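Salmonella plasmid virulence: SpvB (Salmonella typhimurium, PDB 6P0X) is a secreted virulence toxin that probably ADP-ribosylates host actin on arginine using NAD(+), represented here by its N-terminal domain rather than the whole protein. Local coordinates at residues A57-H62 with S70-G75; M291-P296 with T304-L309. All coordinates share one frame; numbering follows the deposited sequence.

Interaction 1 of 2, residues A57-H62 with S70-G75; sequences ARRTSH and SDEFLG
Arg-58 and Arg-59 both reach segment 70-75 with extended side chains, from different first torsions. Arg-59 has CG anti to its backbone N (chi1 -162°) and runs beside Glu-72, the two pointing the same way. Its NH1 makes a salt bridge to Glu-72 OE1 (2.7 Å), coming from the syn side but tilted out of the carboxylate plane, while OE1 lies close to the guanidinium plane; His-62 ND1 lies over the centre of one face of that guanidinium. Arg-58 has CG beside its own backbone N (chi1 -66°) and passes along Phe-73, whose CE1 sits 3.7 Å from Arg-58 NH1, over one guanidinium face. The same NH1 forms a salt bridge to Asp-71 OD2 at 2.7 Å, though as a hydrogen bond it is bent and weak. Tyr-67 N also donates to that OD2, and Gln-66 N to OD1, which fixes the carboxylate. Ala-57 and Leu-74 form a hydrogen-bonded antiparallel pair, and Arg-59 N reaches Glu-72 O at 2.9 Å, almost straight. Strands 55-58 and 73-74 make a long-looped beta hairpin, the salt bridges lying where pairing gives way to loop. Strand 55-58 also pairs with 165-175, where Thr-166 O accepts a hydrogen bond from Arg-58 NE, while Phe-73 packs edge-to-face against Trp-137 and Tyr-113.

Interaction 2 of 2, residues M291-P296 with T304-L309; sequences MFHHFP and TLVSRL
Strand 291-293 runs antiparallel to strand 304-309, their axes 4.6 Å apart at closest approach and their directions 143° apart. His-293 and Thr-304 are a hydrogen-bonded pair, linked through His-293 N to Thr-304 O (2.9 Å) and Thr-304 N to His-293 O. Phe-292 and Leu-305 follow as a non-hydrogen-bonded pair, yet Met-291 is matched with Ser-307, so the register slips by one residue. This is a beta bulge: Met-291 O accepts from Val-306 N at 3.0 Å, while Met-291 N donates to Ser-307 O. Val-306, with phi/psi of -114/-29°, is the extra residue, and its CB points toward the partner strand. The two strands form a hairpin whose connection includes the short helix 296-299, and strand 237-244 continues the antiparallel pairing beyond 288-293. Val-306 touches two side chains with its two methyl groups: CG1 stands over the centre of the His-293 ring, 3.8 Å from its centroid, a CH-pi contact. CG2, placed between the backbone N and carbonyl carbon, lies alongside Met-291 CG at 3.6 Å. His-293 NE2 is hydrogen-bonded to Ser-23 OG, which would restrict the rotation of the ring. On the face bearing Phe-292 and Leu-305, Leu-305 CD1 makes a CH-pi contact over the Phe-292 ring, 4.2 Å from the centroid and offset toward the rim, and Leu-305 CB touches Phe-292 CE1 at 3.7 Å. The Phe-292 and Phe-258 rings meet edge-to-face. Near the turn, Thr-304 OG1 is hydrogen-bonded to Glu-301 OE2 and to a water that also accepts from Phe-295 N.

Interactions 1 and 2 lie on opposite sides of the centre of this N-terminal domain, their own centres 39 Å apart and their nearest atoms about 25 Å apart, so they do not touch. Both join antiparallel strands that are close in sequence, and a succession of strand pairings connects them, from 55-58 through 165-175, 181-188, 215-218 and 237-244 to 288-293. Interaction 1 is near a bound acrylic acid, with the Ala-57 side chain about 8 Å from it; Ala-57 also touches Gln-168, which lines an acrylic acid pocket with Met-208, Leu-273 and Tyr-276. Neither 291-296 nor 304-309 contributes a residue to that pocket.

Interaction 1 of 2, residues A57-H62 with S70-G75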
loop_
_atom_site.group_PDB
_atom_site.type_symbol
_atom_site.label_atom_id
_atom_site.label_comp_id
_atom_site.label_asym_id
_atom_site.label_seq_id
_atom_site.Cartn_x
_atom_site.Cartn_y
_atom_site.Cartn_z
ATOM N N ALA A 57 10.662 3.463 3.457
ATOM C CA ALA A 57 10.824 2.666 4.664
ATOM C C ALA A 57 12.043 3.114 5.455
ATOM O O ALA A 57 13.003 3.658 4.902
ATOM C CB ALA A 57 10.949 1.171 4.338
ATOM N N ARG A 58 11.989 2.879 6.762
ATOM C CA ARG A 58 13.150 3.069 7.616
ATOM C C ARG A 58 14.069 1.863 7.500
ATOM O O ARG A 58 13.612 0.717 7.424
ATOM C CB ARG A 58 12.729 3.270 9.070
ATOM C CG ARG A 58 11.959 4.553 9.317
ATOM C CD ARG A 58 11.772 4.801 10.804
ATOM N NE ARG A 58 10.892 5.940 11.041
ATOM C CZ ARG A 58 11.314 7.154 11.377
ATOM N NH1 ARG A 58 12.610 7.392 11.530
ATOM N NH2 ARG A 58 10.435 8.130 11.564
ATOM N N ARG A 59 15.371 2.128 7.468
ATOM C CA ARG A 59 16.352 1.061 7.360
ATOM C C ARG A 59 16.414 0.245 8.649
ATOM O O ARG A 59 16.249 0.773 9.752
ATOM C CB ARG A 59 17.726 1.650 7.049
ATOM C CG ARG A 59 18.725 0.655 6.499
ATOM C CD ARG A 59 20.099 1.279 6.366
ATOM N NE ARG A 59 21.021 0.397 5.660
ATOM C CZ ARG A 59 22.277 0.710 5.361
ATOM N NH1 ARG A 59 22.775 1.889 5.710
ATOM N NH2 ARG A 59 23.036 -0.161 4.714
ATOM N N THR A 60 16.653 -1.063 8.502
ATOM C CA THR A 60 16.843 -1.942 9.649
ATOM C C THR A 60 18.155 -2.712 9.629
ATOM O O THR A 60 18.544 -3.245 10.671
ATOM C CB THR A 60 15.700 -2.966 9.758
ATOM O OG1 THR A 60 15.658 -3.771 8.573
ATOM C CG2 THR A 60 14.361 -2.263 9.941
ATOM N N SER A 61 18.847 -2.773 8.486
ATOM C CA SER A 61 20.047 -3.600 8.372
ATOM C C SER A 61 21.107 -3.215 9.400
ATOM O O SER A 61 21.840 -4.081 9.893
ATOM C CB SER A 61 20.604 -3.512 6.951
ATOM O OG SER A 61 21.051 -2.200 6.661
ATOM N N HIS A 62 21.227 -1.923 9.717
ATOM C CA HIS A 62 22.195 -1.445 10.699
ATOM C C HIS A 62 21.565 -1.207 12.067
ATOM O O HIS A 62 21.994 -0.311 12.798
ATOM C CB HIS A 62 22.882 -0.170 10.207
ATOM C CG HIS A 62 23.847 -0.393 9.084
ATOM N ND1 HIS A 62 23.619 -1.299 8.069
ATOM C CD2 HIS A 62 25.049 0.170 8.820
ATOM C CE1 HIS A 62 24.638 -1.282 7.229
ATOM N NE2 HIS A 62 25.519 -0.399 7.662
ATOM N N SER A 70 18.729 10.094 14.004
ATOM C CA SER A 70 19.782 9.167 13.602
ATOM C C SER A 70 19.305 8.059 12.668
ATOM O O SER A 70 20.135 7.238 12.261
ATOM C CB SER A 70 20.429 8.548 14.843
ATOM O OG SER A 70 19.553 7.628 15.472
ATOM N N ASP A 71 18.023 8.002 12.314
ATOM C CA ASP A 71 17.552 6.950 11.422
ATOM C C ASP A 71 17.904 7.245 9.967
ATOM O O ASP A 71 17.946 8.400 9.530
ATOM C CB ASP A 71 16.035 6.772 11.528
ATOM C CG ASP A 71 15.601 6.100 12.823
ATOM O OD1 ASP A 71 16.465 5.655 13.612
ATOM O OD2 ASP A 71 14.375 5.998 13.036
ATOM N N GLU A 72 18.155 6.177 9.218
ATOM C CA GLU A 72 18.263 6.218 7.770
ATOM C C GLU A 72 16.973 5.707 7.142
ATOM O O GLU A 72 16.273 4.866 7.714
ATOM C CB GLU A 72 19.440 5.383 7.272
ATOM C CG GLU A 72 20.787 5.819 7.797
ATOM C CD GLU A 72 21.910 4.986 7.220
ATOM O OE1 GLU A 72 21.976 3.781 7.536
ATOM O OE2 GLU A 72 22.713 5.529 6.431
ATOM N N PHE A 73 16.665 6.224 5.956
ATOM C CA PHE A 73 15.489 5.822 5.201
ATOM C C PHE A 73 15.903 5.105 3.924
ATOM O O PHE A 73 17.035 5.230 3.451
ATOM C CB PHE A 73 14.614 7.028 4.857
ATOM C CG PHE A 73 14.130 7.784 6.053
ATOM C CD1 PHE A 73 13.019 7.352 6.759
ATOM C CD2 PHE A 73 14.787 8.927 6.477
ATOM C CE1 PHE A 73 12.569 8.048 7.867
ATOM C CE2 PHE A 73 14.344 9.627 7.584
ATOM C CZ PHE A 73 13.232 9.186 8.281
ATOM N N LEU A 74 14.971 4.331 3.381
ATOM C CA LEU A 74 15.157 3.612 2.129
ATOM C C LEU A 74 14.162 4.120 1.096
ATOM O O LEU A 74 12.981 4.317 1.404
ATOM C CB LEU A 74 14.984 2.102 2.317
ATOM C CG LEU A 74 15.899 1.422 3.334
ATOM C CD1 LEU A 74 15.480 -0.027 3.554
ATOM C CD2 LEU A 74 17.347 1.506 2.880
ATOM N N GLY A 75 14.640 4.332 -0.127
ATOM C CA GLY A 75 13.815 4.867 -1.182
ATOM C C GLY A 75 12.910 3.821 -1.801
ATOM O O GLY A 75 12.821 2.683 -1.329
HETATM O O HOH W 1 17.134 3.541 10.464
#

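Interaction 2 of 2, residues M291-P296 with T304-L309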
loop_
_atom_site.group_PDB
_atom_site.type_symbol
_atom_site.label_atom_id
_atom_site.label_comp_id
_atom_site.label_asym_id
_atom_site.label_seq_id
_atom_site.Cartn_x
_atom_site.Cartn_y
_atom_site.Cartn_z
ATOM N N MET A 291 -11.648 -7.625 -10.274
ATOM C CA MET A 291 -11.689 -6.411 -11.083
ATOM C C MET A 291 -13.137 -5.955 -11.217
ATOM O O MET A 291 -13.983 -6.710 -11.710
ATOM C CB MET A 291 -11.067 -6.654 -12.458
ATOM C CG MET A 291 -10.853 -5.395 -13.284
ATOM S SD MET A 291 -9.640 -4.271 -12.567
ATOM C CE MET A 291 -10.589 -2.754 -12.480
ATOM N N PHE A 292 -13.427 -4.730 -10.776
ATOM C CA PHE A 292 -14.769 -4.168 -10.829
ATOM C C PHE A 292 -14.784 -2.917 -11.698
ATOM O O PHE A 292 -13.867 -2.089 -11.630
ATOM C CB PHE A 292 -15.287 -3.807 -9.429
ATOM C CG PHE A 292 -15.775 -4.984 -8.629
ATOM C CD1 PHE A 292 -17.096 -5.393 -8.710
ATOM C CD2 PHE A 292 -14.921 -5.663 -7.772
ATOM C CE1 PHE A 292 -17.554 -6.468 -7.969
ATOM C CE2 PHE A 292 -15.373 -6.738 -7.025
ATOM C CZ PHE A 292 -16.692 -7.140 -7.124
ATOM N N HIS A 293 -15.835 -2.780 -12.503
ATOM C CA HIS A 293 -16.114 -1.562 -13.246
ATOM C C HIS A 293 -17.325 -0.866 -12.638
ATOM O O HIS A 293 -18.201 -1.510 -12.053
ATOM C CB HIS A 293 -16.376 -1.857 -14.727
ATOM C CG HIS A 293 -15.182 -2.380 -15.464
ATOM N ND1 HIS A 293 -15.211 -2.684 -16.808
ATOM C CD2 HIS A 293 -13.924 -2.655 -15.045
ATOM C CE1 HIS A 293 -14.024 -3.123 -17.186
ATOM N NE2 HIS A 293 -13.224 -3.116 -16.135
ATOM N N HIS A 294 -17.379 0.461 -12.794
ATOM C CA HIS A 294 -18.422 1.289 -12.180
ATOM C C HIS A 294 -19.009 2.198 -13.257
ATOM O O HIS A 294 -18.671 3.380 -13.353
ATOM C CB HIS A 294 -17.867 2.090 -11.003
ATOM C CG HIS A 294 -17.169 1.252 -9.979
ATOM N ND1 HIS A 294 -17.844 0.565 -8.993
ATOM C CD2 HIS A 294 -15.855 0.989 -9.787
ATOM C CE1 HIS A 294 -16.977 -0.085 -8.239
ATOM N NE2 HIS A 294 -15.762 0.156 -8.700
ATOM N N PHE A 295 -19.905 1.634 -14.063
ATOM C CA PHE A 295 -20.605 2.351 -15.125
ATOM C C PHE A 295 -22.106 2.197 -14.905
ATOM O O PHE A 295 -22.788 1.487 -15.656
ATOM C CB PHE A 295 -20.191 1.839 -16.503
ATOM C CG PHE A 295 -18.760 2.129 -16.862
ATOM C CD1 PHE A 295 -17.734 1.302 -16.429
ATOM C CD2 PHE A 295 -18.442 3.228 -17.646
ATOM C CE1 PHE A 295 -16.419 1.570 -16.767
ATOM C CE2 PHE A 295 -17.130 3.501 -17.987
ATOM C CZ PHE A 295 -16.117 2.672 -17.546
ATOM N N PRO A 296 -22.653 2.852 -13.877
ATOM C CA PRO A 296 -24.066 2.625 -13.528
ATOM C C PRO A 296 -25.049 3.030 -14.613
ATOM O O PRO A 296 -26.094 2.382 -14.757
ATOM C CB PRO A 296 -24.248 3.471 -12.259
ATOM C CG PRO A 296 -23.218 4.543 -12.375
ATOM C CD PRO A 296 -22.037 3.902 -13.047
ATOM N N THR A 304 -19.823 -3.787 -11.229
ATOM C CA THR A 304 -19.864 -4.872 -12.209
ATOM C C THR A 304 -18.561 -5.656 -12.138
ATOM O O THR A 304 -17.498 -5.131 -12.485
ATOM C CB THR A 304 -20.084 -4.333 -13.621
ATOM O OG1 THR A 304 -21.357 -3.679 -13.692
ATOM C CG2 THR A 304 -20.047 -5.471 -14.628
ATOM N N LEU A 305 -18.643 -6.910 -11.703
ATOM C CA LEU A 305 -17.473 -7.775 -11.662
ATOM C C LEU A 305 -17.162 -8.274 -13.066
ATOM O O LEU A 305 -18.033 -8.822 -13.749
ATOM C CB LEU A 305 -17.711 -8.956 -10.724
ATOM C CG LEU A 305 -16.639 -10.045 -10.689
ATOM C CD1 LEU A 305 -15.315 -9.468 -10.205
ATOM C CD2 LEU A 305 -17.077 -11.214 -9.818
ATOM N N VAL A 306 -15.917 -8.086 -13.496
ATOM C CA VAL A 306 -15.509 -8.470 -14.836
ATOM C C VAL A 306 -14.494 -9.610 -14.823
ATOM O O VAL A 306 -14.448 -10.395 -15.779
ATOM C CB VAL A 306 -14.974 -7.261 -15.631
ATOM C CG1 VAL A 306 -15.995 -6.125 -15.609
ATOM C CG2 VAL A 306 -13.651 -6.797 -15.074
ATOM N N SER A 307 -13.688 -9.732 -13.775
ATOM C CA SER A 307 -12.686 -10.785 -13.727
ATOM C C SER A 307 -12.396 -11.138 -12.275
ATOM O O SER A 307 -12.390 -10.260 -11.403
ATOM C CB SER A 307 -11.405 -10.358 -14.452
ATOM O OG SER A 307 -10.558 -11.464 -14.689
ATOM N N ARG A 308 -12.163 -12.429 -12.022
ATOM C CA ARG A 308 -11.905 -12.934 -10.675
ATOM C C ARG A 308 -10.679 -13.835 -10.720
ATOM O O ARG A 308 -10.755 -14.957 -11.225
ATOM C CB ARG A 308 -13.117 -13.702 -10.141
ATOM C CG ARG A 308 -12.880 -14.422 -8.822
ATOM C CD ARG A 308 -14.107 -15.207 -8.403
ATOM N NE ARG A 308 -14.057 -15.571 -6.990
ATOM C CZ ARG A 308 -14.939 -16.365 -6.389
ATOM N NH1 ARG A 308 -15.948 -16.880 -7.075
ATOM N NH2 ARG A 308 -14.814 -16.643 -5.099
ATOM N N LEU A 309 -9.556 -13.369 -10.181
ATOM C CA LEU A 309 -8.378 -14.211 -10.031
ATOM C C LEU A 309 -8.500 -14.927 -8.692
ATOM O O LEU A 309 -8.389 -14.301 -7.632
ATOM C CB LEU A 309 -7.097 -13.384 -10.106
ATOM C CG LEU A 309 -5.802 -14.121 -9.743
ATOM C CD1 LEU A 309 -5.545 -15.281 -10.694
ATOM C CD2 LEU A 309 -4.608 -13.171 -9.713
HETATM O O HOH W 2 -21.358 -0.889 -13.088
#